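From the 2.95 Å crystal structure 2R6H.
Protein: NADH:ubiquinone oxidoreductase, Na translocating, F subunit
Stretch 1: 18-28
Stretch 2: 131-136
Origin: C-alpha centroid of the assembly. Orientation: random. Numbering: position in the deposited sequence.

Stretch 1, residues 18-28: KNVSTFIKEFV
Stretch 2 (131-136) YIFSLK

Two stretches of one chain meet here. The touching residues are at least 105 apart in sequence. No hydrogen bond crosses between the stretches, and the contact is made mainly by side-chain packing that buries 329 Å² in all.

Stretch 1 turns back on itself. A weakly bonded strand runs in from earlier in the chain to about N19, a loop follows, with F23 at phi/psi -125/14, and 24-28 form a strand that continues later in the chain. E26 N donates to K18 O at 3.0 Å. I24 O accepts from V20 N at 2.8 Å and from S21 N at 3.2 Å. In the 24-28 strand, K25 (-87/142) and F27 (-99/111) point toward stretch 2, and I24 (-125/114) points away.

Stretch 2 begins at Y131, in a helix that begins earlier in the chain (-76/-48). Its chi1 is t, and it makes no contact with stretch 1. Y131 O receives S134 N at 2.8 Å and S134 OG at 2.5 Å.

I132 is still helical (-55/-45), with chi1 m and chi2 t. It points toward stretch 1, and its CA lies 7.9 Å from the CA of F27. I132 CG2 sits over one face of the F27 ring, 3.9 Å from the centroid and 13° off the normal, a CH-pi contact. The closest pair is I132 CG2 to F27 CG, 3.8 Å. F27 has chi1 t and chi2 52°.

I132 also opens a type I turn that ends at L135, closed by L135 N to I132 O at 2.8 Å. F133 (-59/-20) and S134 (-88/-7) are its central residues.

F133 has the largest covered area, 98 Å². Its CA lies 7.2 Å from the CA of K25. The CA-to-CB bond points sideways, but with chi1 -100° and chi2 64° the ring end comes nearer. K25 CD lies over one ring face, 3.3 Å from the centroid and 13° off the normal, so the aliphatic part of the lysine packs on the aromatic ring. K25 has chi1 -92°, chi2 and chi3 t, and chi4 m. Its NZ donates to N19 OD1 at 3.0 Å, although the place of that oxygen is less sure. N19 ND2 donates to S21 O at 2.9 Å. Obliquely to the F133 ring, F23 O lies 3.7 Å from F133 CZ and N19 OD1 4.3 Å from F133 CE2.

S134 points away, with chi1 p.

L135 (-78/149) points toward stretch 1, with chi1 m and chi2 t. Its CD1 meets F27 CZ at 3.5 Å, oblique to the ring.

K136 (-137/155) points away without contact.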

# COMPACT_ATOMS: atom_id res chain seq x y z
N LYS A 18 0.48 13.71 -5.05
CA LYS A 18 1.18 13.38 -6.28
C LYS A 18 1.23 11.87 -6.51
O LYS A 18 1.29 11.09 -5.56
CB LYS A 18 2.60 13.95 -6.26
CG LYS A 18 2.74 15.30 -6.94
CD LYS A 18 3.86 16.12 -6.33
CE LYS A 18 5.22 15.68 -6.84
NZ LYS A 18 6.33 16.45 -6.22
N ASN A 19 1.20 11.46 -7.77
CA ASN A 19 1.34 10.06 -8.13
C ASN A 19 2.68 9.48 -7.69
O ASN A 19 3.72 10.11 -7.86
CB ASN A 19 1.15 9.87 -9.64
CG ASN A 19 -0.28 9.54 -10.01
OD1 ASN A 19 -1.16 10.39 -9.94
ND2 ASN A 19 -0.52 8.29 -10.41
N VAL A 20 2.64 8.28 -7.12
CA VAL A 20 3.84 7.64 -6.63
C VAL A 20 4.12 6.34 -7.45
O VAL A 20 5.24 5.83 -7.53
CB VAL A 20 3.72 7.44 -5.10
CG1 VAL A 20 3.21 6.05 -4.74
CG2 VAL A 20 5.03 7.76 -4.42
N SER A 21 3.07 5.84 -8.10
CA SER A 21 3.19 4.83 -9.15
C SER A 21 2.10 5.16 -10.12
O SER A 21 1.53 6.24 -10.06
CB SER A 21 2.95 3.45 -8.60
OG SER A 21 1.58 3.33 -8.29
N THR A 22 1.75 4.22 -11.00
CA THR A 22 0.72 4.53 -11.99
C THR A 22 -0.69 4.67 -11.41
O THR A 22 -1.48 5.50 -11.85
CB THR A 22 0.69 3.52 -13.13
OG1 THR A 22 1.90 3.63 -13.88
CG2 THR A 22 -0.48 3.83 -14.04
N PHE A 23 -1.00 3.86 -10.41
CA PHE A 23 -2.33 3.89 -9.84
C PHE A 23 -2.35 4.13 -8.31
O PHE A 23 -3.38 3.93 -7.65
CB PHE A 23 -3.05 2.62 -10.21
CG PHE A 23 -3.23 2.45 -11.67
CD1 PHE A 23 -3.86 3.42 -12.41
CD2 PHE A 23 -2.77 1.31 -12.30
CE1 PHE A 23 -4.03 3.27 -13.78
CE2 PHE A 23 -2.94 1.15 -13.66
CZ PHE A 23 -3.57 2.12 -14.40
N ILE A 24 -1.22 4.55 -7.76
CA ILE A 24 -1.18 4.90 -6.35
C ILE A 24 -0.67 6.32 -6.13
O ILE A 24 0.49 6.63 -6.44
CB ILE A 24 -0.36 3.91 -5.55
CG1 ILE A 24 -0.75 2.50 -5.98
CG2 ILE A 24 -0.62 4.10 -4.07
CD1 ILE A 24 0.09 1.42 -5.39
N LYS A 25 -1.54 7.18 -5.63
CA LYS A 25 -1.14 8.51 -5.20
C LYS A 25 -0.68 8.46 -3.75
O LYS A 25 -1.23 7.71 -2.93
CB LYS A 25 -2.29 9.51 -5.34
CG LYS A 25 -2.28 10.21 -6.66
CD LYS A 25 -3.61 10.86 -6.96
CE LYS A 25 -3.55 11.59 -8.28
NZ LYS A 25 -2.39 12.53 -8.32
N GLU A 26 0.35 9.24 -3.45
CA GLU A 26 0.76 9.42 -2.08
C GLU A 26 0.00 10.62 -1.54
O GLU A 26 0.32 11.76 -1.86
CB GLU A 26 2.26 9.63 -1.97
CG GLU A 26 2.74 9.54 -0.56
CD GLU A 26 4.10 10.14 -0.38
OE1 GLU A 26 4.50 10.97 -1.23
OE2 GLU A 26 4.78 9.76 0.59
N PHE A 27 -1.02 10.34 -0.75
CA PHE A 27 -1.96 11.34 -0.28
C PHE A 27 -1.60 11.79 1.13
O PHE A 27 -1.72 11.03 2.07
CB PHE A 27 -3.37 10.75 -0.33
CG PHE A 27 -4.44 11.68 0.12
CD1 PHE A 27 -4.55 12.95 -0.43
CD2 PHE A 27 -5.36 11.27 1.07
CE1 PHE A 27 -5.54 13.80 -0.03
CE2 PHE A 27 -6.36 12.12 1.47
CZ PHE A 27 -6.45 13.39 0.93
N VAL A 28 -1.13 13.02 1.26
CA VAL A 28 -0.54 13.50 2.49
C VAL A 28 -1.34 14.65 3.11
O VAL A 28 -1.46 15.74 2.52
CB VAL A 28 0.92 13.96 2.24
CG1 VAL A 28 1.55 14.48 3.51
CG2 VAL A 28 1.74 12.83 1.64
N TYR A 131 -12.60 10.15 -5.51
CA TYR A 131 -12.70 11.49 -4.93
C TYR A 131 -11.33 11.91 -4.45
O TYR A 131 -10.88 13.02 -4.74
CB TYR A 131 -13.72 11.56 -3.78
CG TYR A 131 -13.75 12.90 -3.05
CD1 TYR A 131 -14.30 14.04 -3.64
CD2 TYR A 131 -13.24 13.03 -1.76
CE1 TYR A 131 -14.34 15.26 -2.98
CE2 TYR A 131 -13.27 14.25 -1.09
CZ TYR A 131 -13.82 15.36 -1.69
OH TYR A 131 -13.83 16.56 -1.02
N ILE A 132 -10.67 11.03 -3.71
CA ILE A 132 -9.34 11.35 -3.21
C ILE A 132 -8.42 11.76 -4.35
O ILE A 132 -7.71 12.76 -4.26
CB ILE A 132 -8.72 10.19 -2.43
CG1 ILE A 132 -9.48 10.00 -1.12
CG2 ILE A 132 -7.26 10.46 -2.17
CD1 ILE A 132 -9.35 8.62 -0.51
N PHE A 133 -8.45 11.00 -5.44
CA PHE A 133 -7.62 11.32 -6.58
C PHE A 133 -7.87 12.70 -7.17
O PHE A 133 -7.03 13.24 -7.89
CB PHE A 133 -7.77 10.27 -7.67
CG PHE A 133 -6.66 9.28 -7.69
CD1 PHE A 133 -6.46 8.42 -6.62
CD2 PHE A 133 -5.81 9.21 -8.77
CE1 PHE A 133 -5.44 7.51 -6.63
CE2 PHE A 133 -4.77 8.29 -8.78
CZ PHE A 133 -4.59 7.45 -7.71
N SER A 134 -9.01 13.29 -6.87
CA SER A 134 -9.30 14.60 -7.43
C SER A 134 -8.75 15.69 -6.51
O SER A 134 -8.76 16.86 -6.87
CB SER A 134 -10.79 14.78 -7.59
OG SER A 134 -11.36 14.95 -6.32
N LEU A 135 -8.25 15.30 -5.34
CA LEU A 135 -7.86 16.27 -4.32
C LEU A 135 -6.52 16.95 -4.56
O LEU A 135 -5.59 16.35 -5.11
CB LEU A 135 -7.84 15.64 -2.95
CG LEU A 135 -9.19 15.21 -2.42
CD1 LEU A 135 -9.02 14.71 -1.01
CD2 LEU A 135 -10.17 16.37 -2.49
N LYS A 136 -6.41 18.19 -4.11
CA LYS A 136 -5.29 19.01 -4.48
C LYS A 136 -4.79 19.75 -3.26
O LYS A 136 -5.55 19.95 -2.31
CB LYS A 136 -5.74 20.00 -5.56
CG LYS A 136 -4.96 19.91 -6.86
CD LYS A 136 -5.74 20.57 -7.99
CE LYS A 136 -4.84 21.40 -8.90
NZ LYS A 136 -5.58 22.54 -9.56